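Local coordinates for kappa-carrageenase (Zobellia galactanivorans, PDB 5OCR), which probably hydrolyses the red-algal polysaccharide kappa-carrageenan, through the family 16 glycoside hydrolase beta-jellyroll domain that makes up this chain, at residues 29-34 with 89-94; 46-49 with 54-57; 60-63 with 68-71; 142-147 with 201-206. One frame throughout, in Å; residues are numbered along the deposited sequence.

Contact 1 of 4, residues 29-34 with 89-94; sequences DEFNKN and GIFKSY. With MG (magnesium ion), chain F.
Phe31 reaches inward from a magnesium-binding loop to meet Phe91 on strand 86-97 of the family 16 beta-jellyroll, and these two buried rings make the whole contact. After Gly89, Ile90 turns its side chain off toward strand 233-241. With the ordinary alternation of a strand, Phe91 next points at the loop, its CG anti to its own carbonyl carbon (chi1 -74°). Its ring offers a face, over which Phe31 CE1 sits displaced toward the rim, 3.6 Å from Phe91 CZ. The ring centroids are 4.9 Å apart with planes at 39°, so the two rings meet obliquely. Ala68 and Leu70 also pack on Phe91, and Trp41 meets it edge-to-face, so a large flat apolar group suits this buried place. An alanine here would strip that platform from beneath CE1 and is likely to leave a gap and let the Phe31 ring shift. Beyond it, Lys92 points to the other side again, where its NZ bonds Asn46 O and Tyr122 OH. On the loop, an Asx turn fixes the backbone behind the ring: Phe31 N donates to Asp29 OD1 at 2.8 Å, while Asp29 CB lies over a face of the Phe31 ring. One residue back, Glu30 O binds a magnesium ion at 2.2 Å, with Gly66 and Asp278 completing the protein's share of the site.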
loop_
_atom_site.group_PDB
_atom_site.type_symbol
_atom_site.label_atom_id
_atom_site.label_comp_id
_atom_site.label_asym_id
_atom_site.label_seq_id
_atom_site.Cartn_x
_atom_site.Cartn_y
_atom_site.Cartn_z
ATOM N N ASP A 29 -6.913 8.464 11.796
ATOM C CA ASP A 29 -6.726 9.899 11.604
ATOM C C ASP A 29 -7.794 10.338 10.600
ATOM O O ASP A 29 -7.892 9.745 9.488
ATOM C CB ASP A 29 -5.300 10.156 11.077
ATOM C CG ASP A 29 -4.807 11.612 11.334
ATOM O OD1 ASP A 29 -5.647 12.579 11.250
ATOM O OD2 ASP A 29 -3.568 11.742 11.549
ATOM N N GLU A 30 -8.572 11.362 10.958
ATOM C CA GLU A 30 -9.578 11.967 9.990
ATOM C C GLU A 30 -8.956 13.117 9.206
ATOM O O GLU A 30 -9.622 13.708 8.331
ATOM C CB GLU A 30 -10.771 12.524 10.752
ATOM C CG GLU A 30 -11.470 11.492 11.618
ATOM C CD GLU A 30 -12.134 10.363 10.842
ATOM O OE1 GLU A 30 -12.825 10.683 9.820
ATOM O OE2 GLU A 30 -12.088 9.148 11.299
ATOM N N PHE A 31 -7.687 13.410 9.503
ATOM C CA PHE A 31 -6.953 14.456 8.723
ATOM C C PHE A 31 -7.634 15.810 8.730
ATOM O O PHE A 31 -7.521 16.581 7.769
ATOM C CB PHE A 31 -6.686 14.000 7.296
ATOM C CG PHE A 31 -5.808 12.744 7.245
ATOM C CD1 PHE A 31 -4.550 12.724 7.859
ATOM C CD2 PHE A 31 -6.326 11.554 6.685
ATOM C CE1 PHE A 31 -3.779 11.562 7.837
ATOM C CE2 PHE A 31 -5.543 10.365 6.716
ATOM C CZ PHE A 31 -4.297 10.379 7.306
ATOM N N ASN A 32 -8.287 16.086 9.847
ATOM C CA ASN A 32 -8.945 17.401 10.009
ATOM C C ASN A 32 -7.941 18.475 10.374
ATOM O O ASN A 32 -8.258 19.631 10.185
ATOM C CB ASN A 32 -9.972 17.223 11.085
ATOM C CG ASN A 32 -11.240 16.638 10.499
ATOM O OD1 ASN A 32 -11.516 16.795 9.262
ATOM N ND2 ASN A 32 -12.005 16.006 11.303
ATOM N N LYS A 33 -6.722 18.094 10.790
ATOM C CA LYS A 33 -5.674 19.071 11.099
ATOM C C LYS A 33 -4.726 19.280 9.944
ATOM O O LYS A 33 -4.212 18.312 9.389
ATOM C CB LYS A 33 -4.819 18.682 12.260
ATOM C CG LYS A 33 -5.536 18.091 13.438
ATOM C CD LYS A 33 -6.659 18.994 13.887
ATOM C CE LYS A 33 -6.165 19.830 15.051
ATOM N NZ LYS A 33 -6.918 19.365 16.241
ATOM N N ASN A 34 -4.455 20.531 9.602
ATOM C CA ASN A 34 -3.491 20.704 8.548
ATOM C C ASN A 34 -2.049 20.328 8.937
ATOM O O ASN A 34 -1.306 19.896 8.033
ATOM C CB ASN A 34 -3.542 22.094 7.942
ATOM C CG ASN A 34 -4.909 22.437 7.413
ATOM O OD1 ASN A 34 -5.523 21.693 6.619
ATOM N ND2 ASN A 34 -5.391 23.606 7.833
ATOM N N GLY A 89 5.447 10.287 -0.991
ATOM C CA GLY A 89 4.986 10.569 0.387
ATOM C C GLY A 89 4.318 9.347 1.002
ATOM O O GLY A 89 3.813 8.487 0.260
ATOM N N ILE A 90 4.315 9.239 2.338
ATOM C CA ILE A 90 3.893 8.001 2.993
ATOM C C ILE A 90 3.426 8.304 4.405
ATOM O O ILE A 90 4.084 9.077 5.071
ATOM C CB ILE A 90 4.978 6.914 2.991
ATOM C CG1 ILE A 90 4.551 5.692 3.856
ATOM C CG2 ILE A 90 6.346 7.463 3.479
ATOM C CD1 ILE A 90 5.430 4.438 3.594
ATOM N N PHE A 91 2.260 7.774 4.799
ATOM C CA PHE A 91 1.881 7.716 6.185
ATOM C C PHE A 91 2.125 6.315 6.694
ATOM O O PHE A 91 1.505 5.348 6.190
ATOM C CB PHE A 91 0.378 7.993 6.376
ATOM C CG PHE A 91 0.008 9.416 6.194
ATOM C CD1 PHE A 91 0.247 10.346 7.203
ATOM C CD2 PHE A 91 -0.616 9.828 5.043
ATOM C CE1 PHE A 91 -0.111 11.705 7.029
ATOM C CE2 PHE A 91 -1.007 11.164 4.907
ATOM C CZ PHE A 91 -0.738 12.107 5.897
ATOM N N LYS A 92 3.072 6.172 7.621
ATOM C CA LYS A 92 3.396 4.841 8.269
ATOM C C LYS A 92 3.195 4.977 9.745
ATOM O O LYS A 92 3.849 5.818 10.409
ATOM C CB LYS A 92 4.803 4.412 7.947
ATOM C CG LYS A 92 5.074 3.018 8.591
ATOM C CD LYS A 92 6.580 2.688 8.404
ATOM C CE LYS A 92 6.778 1.383 9.208
ATOM N NZ LYS A 92 8.254 1.025 9.080
ATOM N N SER A 93 2.265 4.207 10.320
ATOM C CA SER A 93 2.050 4.353 11.774
ATOM C C SER A 93 3.297 3.925 12.592
ATOM O O SER A 93 3.949 2.877 12.303
ATOM C CB SER A 93 0.812 3.604 12.271
ATOM O OG SER A 93 0.969 2.186 12.085
ATOM N N TYR A 94 3.580 4.650 13.669
ATOM C CA TYR A 94 4.545 4.065 14.600
ATOM C C TYR A 94 3.989 2.793 15.242
ATOM O O TYR A 94 4.751 1.819 15.495
ATOM C CB TYR A 94 4.946 5.063 15.687
ATOM C CG TYR A 94 5.994 5.992 15.204
ATOM C CD1 TYR A 94 7.326 5.658 15.243
ATOM C CD2 TYR A 94 5.645 7.245 14.718
ATOM C CE1 TYR A 94 8.286 6.549 14.777
ATOM C CE2 TYR A 94 6.577 8.129 14.260
ATOM C CZ TYR A 94 7.892 7.776 14.268
ATOM O OH TYR A 94 8.797 8.628 13.785
HETATM MG MG MG F . -10.960 13.720 6.530
HETATM O O HOH W 1 -12.431 15.332 7.544
#

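Contact 2 of 4, residues 46-49 with 54-57; sequences NLPN and KWNN
Trp55, on the short strand 54-55 that runs parallel to strand 86-97 in the beta-jellyroll, is met by Leu47 and Pro48 of the loop leading up to it. The indole carries the contact in two ways, as a donor and as an apolar surface. Its NE1 gives a hydrogen bond of 3.1 Å to Pro48 O, bent moderately to 157° at the hydrogen. The oxygen lies at the ring edge, only 5° out of the indole plane, and is approached in the carbonyl plane on a lone pair, a geometry that sets the turn of the indole against the loop. Proline can offer no N-H of its own, yet its rigid ring fills space well: Pro48 crosses the indole at about a right angle and lays CG 3.9 Å from Trp55 CZ2. Leu47 works at the five-membered end. There its CB lies 3.6 Å from Trp55 CD1, and its CG, beside the backbone N with chi1 -61°, leads CD1 back to within 3.8 Å of Trp55 CB. Ile90 of strand 86-97 packs on all three residues, closing a small apolar cluster. The same leucine methyl ends against an amide whose polar atoms are engaged by Ile90 N and Lys43 O: Leu47 CD1 stands 4.0 Å from Asn57 ND2.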
loop_
_atom_site.group_PDB
_atom_site.type_symbol
_atom_site.label_atom_id
_atom_site.label_comp_id
_atom_site.label_asym_id
_atom_site.label_seq_id
_atom_site.Cartn_x
_atom_site.Cartn_y
_atom_site.Cartn_z
ATOM N N ASN A 46 12.508 5.373 9.567
ATOM C CA ASN A 46 12.018 4.037 9.593
ATOM C C ASN A 46 10.949 3.759 8.499
ATOM O O ASN A 46 9.852 3.327 8.812
ATOM C CB ASN A 46 11.501 3.861 11.018
ATOM C CG ASN A 46 12.518 4.376 12.033
ATOM O OD1 ASN A 46 13.618 3.851 12.119
ATOM N ND2 ASN A 46 12.174 5.429 12.740
ATOM N N LEU A 47 11.268 4.008 7.223
ATOM C CA LEU A 47 10.242 3.888 6.099
ATOM C C LEU A 47 10.626 2.745 5.162
ATOM O O LEU A 47 11.808 2.338 5.165
ATOM C CB LEU A 47 10.125 5.232 5.332
ATOM C CG LEU A 47 9.654 6.392 6.216
ATOM C CD1 LEU A 47 9.724 7.718 5.482
ATOM C CD2 LEU A 47 8.236 6.115 6.776
ATOM N N PRO A 48 9.673 2.226 4.318
ATOM C CA PRO A 48 10.033 1.058 3.490
ATOM C C PRO A 48 11.236 1.285 2.618
ATOM O O PRO A 48 11.461 2.390 2.065
ATOM C CB PRO A 48 8.796 0.803 2.578
ATOM C CG PRO A 48 7.720 1.679 3.059
ATOM C CD PRO A 48 8.235 2.551 4.192
ATOM N N ASN A 49 12.047 0.235 2.545
ATOM C CA ASN A 49 13.098 0.121 1.507
ATOM C C ASN A 49 12.451 0.243 0.140
ATOM O O ASN A 49 11.478 -0.440 -0.140
ATOM C CB ASN A 49 13.820 -1.225 1.674
ATOM C CG ASN A 49 14.803 -1.187 2.826
ATOM O OD1 ASN A 49 15.468 -0.161 3.049
ATOM N ND2 ASN A 49 14.908 -2.297 3.569
ATOM N N LYS A 54 12.587 7.636 -3.452
ATOM C CA LYS A 54 12.771 7.945 -2.043
ATOM C C LYS A 54 11.568 8.682 -1.433
ATOM O O LYS A 54 10.717 9.211 -2.161
ATOM C CB LYS A 54 14.005 8.818 -1.868
ATOM C CG LYS A 54 15.224 7.879 -1.980
ATOM C CD LYS A 54 16.537 8.556 -2.140
ATOM C CE LYS A 54 17.631 7.480 -2.042
ATOM N NZ LYS A 54 17.545 6.535 -3.182
ATOM N N TRP A 55 11.530 8.738 -0.116
ATOM C CA TRP A 55 10.443 9.415 0.546
ATOM C C TRP A 55 10.880 10.766 0.933
ATOM O O TRP A 55 12.045 10.926 1.351
ATOM C CB TRP A 55 10.049 8.645 1.817
ATOM C CG TRP A 55 9.724 7.219 1.532
ATOM C CD1 TRP A 55 10.460 6.076 1.897
ATOM C CD2 TRP A 55 8.517 6.711 0.837
ATOM N NE1 TRP A 55 9.797 4.935 1.539
ATOM C CE2 TRP A 55 8.650 5.259 0.811
ATOM C CE3 TRP A 55 7.399 7.319 0.221
ATOM C CZ2 TRP A 55 7.680 4.429 0.239
ATOM C CZ3 TRP A 55 6.424 6.489 -0.338
ATOM C CH2 TRP A 55 6.585 5.076 -0.388
ATOM N N ASN A 56 10.015 11.746 0.797
ATOM C CA ASN A 56 10.236 13.089 1.353
ATOM C C ASN A 56 8.920 13.632 1.866
ATOM O O ASN A 56 8.189 14.410 1.195
ATOM C CB ASN A 56 10.875 14.063 0.279
ATOM C CG ASN A 56 11.328 15.397 0.920
ATOM O OD1 ASN A 56 10.858 15.758 2.001
ATOM N ND2 ASN A 56 12.162 16.141 0.227
ATOM N N ASN A 57 8.589 13.238 3.098
ATOM C CA ASN A 57 7.340 13.628 3.685
ATOM C C ASN A 57 7.217 15.143 3.943
ATOM O O ASN A 57 6.129 15.677 3.896
ATOM C CB ASN A 57 7.072 12.798 4.956
ATOM C CG ASN A 57 6.580 11.393 4.598
ATOM O OD1 ASN A 57 6.107 11.196 3.493
ATOM N ND2 ASN A 57 6.775 10.440 5.457
#

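Contact 3 of 4, residues 60-63 with 68-71; sequences NVKI and AELT
A tight beta hairpin of strands 61-64 and 67-74 brings these residues side by side, Lys62 facing Glu69 and Ile63 facing Ala68; its turn holds Gly66, a magnesium ligand. The strands run antiparallel at 159°. Lys62 and Glu69 are the hydrogen-bonded pair: Glu69 N reaches Lys62 O at 2.8 Å, nearly in line with the carbonyl, and Lys62 N returns a longer bond of 3.2 Å to Glu69 O. Their side chains share one face of the hairpin. Glu69, extended with CG anti to the backbone N (chi1 177°), carries its carboxylate out on that face, where Lys62 NZ stays 4.5 Å from Glu69 OE1, short of a salt bridge; the other oxygen, OE2, is hydrogen-bonded to Ser274 OG. The opposite face is apolar: Val61, Ala68 and Leu70 pack on Phe91, and Ile63 on Phe31. Here the small alanine suits the closeness of the strands, their CA atoms 4.2 Å apart at the Ile63-Ala68 pair, and Ile63 CG1 lies 4.0 Å from Ala68 CB. Where the short helix 57-60 ends, Asn60 O accepts from Thr71 N at 2.9 Å, which starts the ladder. Asn60 ND2 is hydrogen-bonded to Thr87 OG1 and Ser88 O, and Asn60 CB is left 3.3 Å from the buried Thr71 O, a carbonyl oxygen without a modelled partner.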
loop_
_atom_site.group_PDB
_atom_site.type_symbol
_atom_site.label_atom_id
_atom_site.label_comp_id
_atom_site.label_asym_id
_atom_site.label_seq_id
_atom_site.Cartn_x
_atom_site.Cartn_y
_atom_site.Cartn_z
ATOM N N ASN A 60 6.236 16.209 0.379
ATOM C CA ASN A 60 5.243 15.406 -0.371
ATOM C C ASN A 60 3.982 14.971 0.351
ATOM O O ASN A 60 3.164 14.172 -0.216
ATOM C CB ASN A 60 5.951 14.199 -0.948
ATOM C CG ASN A 60 7.041 14.584 -1.900
ATOM O OD1 ASN A 60 7.050 15.700 -2.408
ATOM N ND2 ASN A 60 7.916 13.679 -2.201
ATOM N N VAL A 61 3.806 15.448 1.588
ATOM C CA VAL A 61 2.595 15.240 2.390
ATOM C C VAL A 61 1.995 16.640 2.726
ATOM O O VAL A 61 2.731 17.565 3.184
ATOM C CB VAL A 61 2.830 14.407 3.684
ATOM C CG1 VAL A 61 1.547 14.292 4.535
ATOM C CG2 VAL A 61 3.414 13.056 3.389
ATOM N N LYS A 62 0.738 16.878 2.410
ATOM C CA LYS A 62 0.135 18.144 2.742
ATOM C C LYS A 62 -1.270 17.741 3.148
ATOM O O LYS A 62 -1.843 16.785 2.585
ATOM C CB LYS A 62 0.033 18.985 1.460
ATOM C CG LYS A 62 -0.873 20.218 1.561
ATOM C CD LYS A 62 -0.939 20.996 0.241
ATOM C CE LYS A 62 -2.036 22.053 0.334
ATOM N NZ LYS A 62 -2.385 22.528 -1.036
ATOM N N ILE A 63 -1.854 18.431 4.103
ATOM C CA ILE A 63 -3.256 18.083 4.421
ATOM C C ILE A 63 -4.038 19.384 4.351
ATOM O O ILE A 63 -3.553 20.437 4.839
ATOM C CB ILE A 63 -3.325 17.559 5.825
ATOM C CG1 ILE A 63 -2.448 16.254 5.971
ATOM C CG2 ILE A 63 -4.778 17.313 6.186
ATOM C CD1 ILE A 63 -2.354 15.791 7.403
ATOM N N ALA A 68 -5.851 14.378 3.220
ATOM C CA ALA A 68 -4.395 14.300 3.078
ATOM C C ALA A 68 -4.079 14.059 1.664
ATOM O O ALA A 68 -4.729 13.230 1.028
ATOM C CB ALA A 68 -3.876 13.154 3.902
ATOM N N GLU A 69 -2.972 14.679 1.221
ATOM C CA GLU A 69 -2.517 14.567 -0.187
ATOM C C GLU A 69 -1.094 13.991 -0.205
ATOM O O GLU A 69 -0.229 14.566 0.487
ATOM C CB GLU A 69 -2.563 15.975 -0.848
ATOM C CG GLU A 69 -2.029 15.952 -2.294
ATOM C CD GLU A 69 -2.175 17.245 -3.080
ATOM O OE1 GLU A 69 -2.606 18.237 -2.497
ATOM O OE2 GLU A 69 -1.896 17.251 -4.319
ATOM N N LEU A 70 -0.828 12.874 -0.884
ATOM C CA LEU A 70 0.494 12.303 -0.930
ATOM C C LEU A 70 0.922 12.413 -2.408
ATOM O O LEU A 70 0.189 12.012 -3.295
ATOM C CB LEU A 70 0.451 10.825 -0.445
ATOM C CG LEU A 70 0.019 10.640 1.014
ATOM C CD1 LEU A 70 -1.492 10.670 1.193
ATOM C CD2 LEU A 70 0.505 9.282 1.532
ATOM N N THR A 71 2.113 12.956 -2.651
ATOM C CA THR A 71 2.485 13.376 -4.004
ATOM C C THR A 71 3.783 12.727 -4.475
ATOM O O THR A 71 4.782 12.679 -3.685
ATOM C CB THR A 71 2.649 14.937 -4.020
ATOM O OG1 THR A 71 1.404 15.512 -3.591
ATOM C CG2 THR A 71 2.928 15.492 -5.431
#

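Contact 4 of 4, residues 142-147 with 201-206; sequences VELQQF and HIYGCE
Strands 134-144 and 200-207 come together through side chains, with no backbone bonding between these two segments, their nearest CA atoms, those of Val142 and Tyr203, being 6.8 Å apart. The tyrosine ring fills the apolar interior between the two layers of the beta-jellyroll sandwich. Val142 and Leu144, two residues apart and so on the same side of their strand, both point at it. Val142 CG1, turned between the backbone N and the carbonyl carbon (chi1 74°), lies over one ring face, displaced toward the rim, and makes a CH-pi contact 4.0 Å from the Tyr203 centroid. Its other branch, CG2, reaches the rim 3.8 Å from Tyr203 CD1. At the far end, Leu144 and the tyrosine approach each other from opposite directions, with Leu144 CD2 3.6 Å and CD1 3.8 Å from Tyr203 OH. Branched aliphatic residues thus follow the long ring from CG to its hydroxyl. A serine in place of Tyr203 would probably leave a gap between the strands, with the valine methyl robbed of its aromatic face and the leucine methyls of their support. Glu143, between the two, turns the other way and is salt-bridged to Arg242. Backbone bonds tie Val142 and Leu144 to strand 115-122 and Glu143 to strand 159-170, whereas strand 200-207 pairs with strands 100-107 and 211-216; Met160 of strand 159-170 touches Val142, Leu144 and Tyr203 alike.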
loop_
_atom_site.group_PDB
_atom_site.type_symbol
_atom_site.label_atom_id
_atom_site.label_comp_id
_atom_site.label_asym_id
_atom_site.label_seq_id
_atom_site.Cartn_x
_atom_site.Cartn_y
_atom_site.Cartn_z
ATOM N N VAL A 142 -5.226 -2.514 -0.509
ATOM C CA VAL A 142 -5.469 -2.295 -1.929
ATOM C C VAL A 142 -4.254 -1.664 -2.577
ATOM O O VAL A 142 -3.441 -0.919 -1.939
ATOM C CB VAL A 142 -6.681 -1.375 -2.183
ATOM C CG1 VAL A 142 -6.412 0.084 -1.878
ATOM C CG2 VAL A 142 -7.126 -1.535 -3.633
ATOM N N GLU A 143 -4.029 -2.080 -3.824
ATOM C CA GLU A 143 -3.051 -1.441 -4.709
ATOM C C GLU A 143 -3.877 -0.983 -5.881
ATOM O O GLU A 143 -4.368 -1.810 -6.613
ATOM C CB GLU A 143 -1.963 -2.361 -5.166
ATOM C CG GLU A 143 -0.867 -2.459 -4.097
ATOM C CD GLU A 143 0.223 -3.381 -4.611
ATOM O OE1 GLU A 143 -0.123 -4.548 -5.032
ATOM O OE2 GLU A 143 1.418 -2.990 -4.570
ATOM N N LEU A 144 -3.956 0.319 -6.101
ATOM C CA LEU A 144 -4.706 0.862 -7.230
ATOM C C LEU A 144 -3.825 1.179 -8.440
ATOM O O LEU A 144 -2.644 1.484 -8.242
ATOM C CB LEU A 144 -5.389 2.163 -6.784
ATOM C CG LEU A 144 -6.431 2.088 -5.661
ATOM C CD1 LEU A 144 -7.050 3.455 -5.330
ATOM C CD2 LEU A 144 -7.536 1.096 -6.083
ATOM N N GLN A 145 -4.400 1.198 -9.662
ATOM C CA GLN A 145 -3.761 1.704 -10.865
ATOM C C GLN A 145 -2.410 1.131 -11.180
ATOM O O GLN A 145 -1.626 1.814 -11.750
ATOM C CB GLN A 145 -3.645 3.274 -10.865
ATOM C CG GLN A 145 -4.870 3.998 -10.546
ATOM C CD GLN A 145 -4.504 5.448 -10.133
ATOM O OE1 GLN A 145 -5.023 5.947 -9.207
ATOM N NE2 GLN A 145 -3.654 6.140 -10.933
ATOM N N GLN A 146 -2.142 -0.141 -10.842
ATOM C CA GLN A 146 -0.855 -0.765 -11.112
ATOM C C GLN A 146 -0.693 -1.172 -12.519
ATOM O O GLN A 146 0.444 -1.333 -12.984
ATOM C CB GLN A 146 -0.705 -2.112 -10.354
ATOM C CG GLN A 146 -0.392 -1.871 -8.970
ATOM C CD GLN A 146 0.374 -3.018 -8.352
ATOM O OE1 GLN A 146 1.487 -2.813 -7.969
ATOM N NE2 GLN A 146 -0.303 -4.145 -8.072
ATOM N N PHE A 147 -1.817 -1.389 -13.177
ATOM C CA PHE A 147 -1.827 -1.984 -14.527
ATOM C C PHE A 147 -0.931 -3.253 -14.537
ATOM O O PHE A 147 -0.042 -3.404 -15.441
ATOM C CB PHE A 147 -1.331 -0.963 -15.558
ATOM C CG PHE A 147 -2.267 0.188 -15.793
ATOM C CD1 PHE A 147 -2.929 0.302 -17.004
ATOM C CD2 PHE A 147 -2.500 1.127 -14.786
ATOM C CE1 PHE A 147 -3.810 1.357 -17.237
ATOM C CE2 PHE A 147 -3.376 2.213 -15.007
ATOM C CZ PHE A 147 -4.026 2.304 -16.247
ATOM N N HIS A 201 -13.155 6.130 -2.546
ATOM C CA HIS A 201 -13.864 4.910 -2.157
ATOM C C HIS A 201 -13.277 4.341 -0.931
ATOM O O HIS A 201 -12.196 4.752 -0.487
ATOM C CB HIS A 201 -13.735 3.864 -3.317
ATOM C CG HIS A 201 -14.385 4.377 -4.570
ATOM N ND1 HIS A 201 -15.699 4.141 -4.855
ATOM C CD2 HIS A 201 -13.891 5.178 -5.576
ATOM C CE1 HIS A 201 -16.012 4.774 -5.997
ATOM N NE2 HIS A 201 -14.880 5.396 -6.451
ATOM N N ILE A 202 -13.945 3.342 -0.361
ATOM C CA ILE A 202 -13.579 2.817 0.962
ATOM C C ILE A 202 -12.949 1.480 0.792
ATOM O O ILE A 202 -13.589 0.568 0.199
ATOM C CB ILE A 202 -14.859 2.619 1.840
ATOM C CG1 ILE A 202 -15.711 3.881 1.874
ATOM C CG2 ILE A 202 -14.487 2.147 3.257
ATOM C CD1 ILE A 202 -15.060 5.119 2.408
ATOM N N TYR A 203 -11.725 1.354 1.310
ATOM C CA TYR A 203 -10.966 0.117 1.162
ATOM C C TYR A 203 -10.752 -0.442 2.539
ATOM O O TYR A 203 -10.162 0.233 3.405
ATOM C CB TYR A 203 -9.634 0.398 0.401
ATOM C CG TYR A 203 -9.858 0.970 -0.979
ATOM C CD1 TYR A 203 -10.197 0.105 -2.072
ATOM C CD2 TYR A 203 -9.869 2.372 -1.175
ATOM C CE1 TYR A 203 -10.381 0.644 -3.292
ATOM C CE2 TYR A 203 -10.124 2.924 -2.446
ATOM C CZ TYR A 203 -10.399 1.998 -3.483
ATOM O OH TYR A 203 -10.621 2.397 -4.748
ATOM N N GLY A 204 -11.223 -1.680 2.778
ATOM C CA GLY A 204 -11.192 -2.244 4.175
ATOM C C GLY A 204 -10.602 -3.601 4.189
ATOM O O GLY A 204 -10.676 -4.327 3.194
ATOM N N CYS A 205 -10.098 -4.000 5.344
ATOM C CA CYS A 205 -9.566 -5.365 5.499
ATOM C C CYS A 205 -9.801 -5.816 6.933
ATOM O O CYS A 205 -9.343 -5.086 7.907
ATOM C CB CYS A 205 -8.078 -5.390 5.261
ATOM S SG CYS A 205 -7.359 -7.036 5.104
ATOM N N GLU A 206 -10.349 -7.014 7.068
ATOM C CA GLU A 206 -10.516 -7.615 8.371
ATOM C C GLU A 206 -9.523 -8.755 8.518
ATOM O O GLU A 206 -9.503 -9.656 7.664
ATOM C CB GLU A 206 -11.993 -8.062 8.453
ATOM C CG GLU A 206 -12.338 -8.697 9.776
ATOM C CD GLU A 206 -13.777 -9.216 9.744
ATOM O OE1 GLU A 206 -14.540 -8.790 8.875
ATOM O OE2 GLU A 206 -14.203 -9.939 10.694
#

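Contacts 1, 2 and 3 gather in one part of the beta-jellyroll, while contact 4 stands apart. Along the chain, contact 1 closes a long loop within which contact 2 and then contact 3 are nested in series; contact 4 comes later. Centres of contacts 1 and 3 lie about 9 Å apart, and each is about 14 Å from that of contact 2. Strand 86-97 joins them, as neighbour of both strand 54-55 and strand 67-74, so the magnesium-binding loop, the hairpin and the short parallel strand are fastened to one scaffold. Contact 4, with its centre about 18 to 21 Å from the others, ties strands nearer the middle of the domain, with the Tyr203 side chain about 14 Å from a bound magnesium ion.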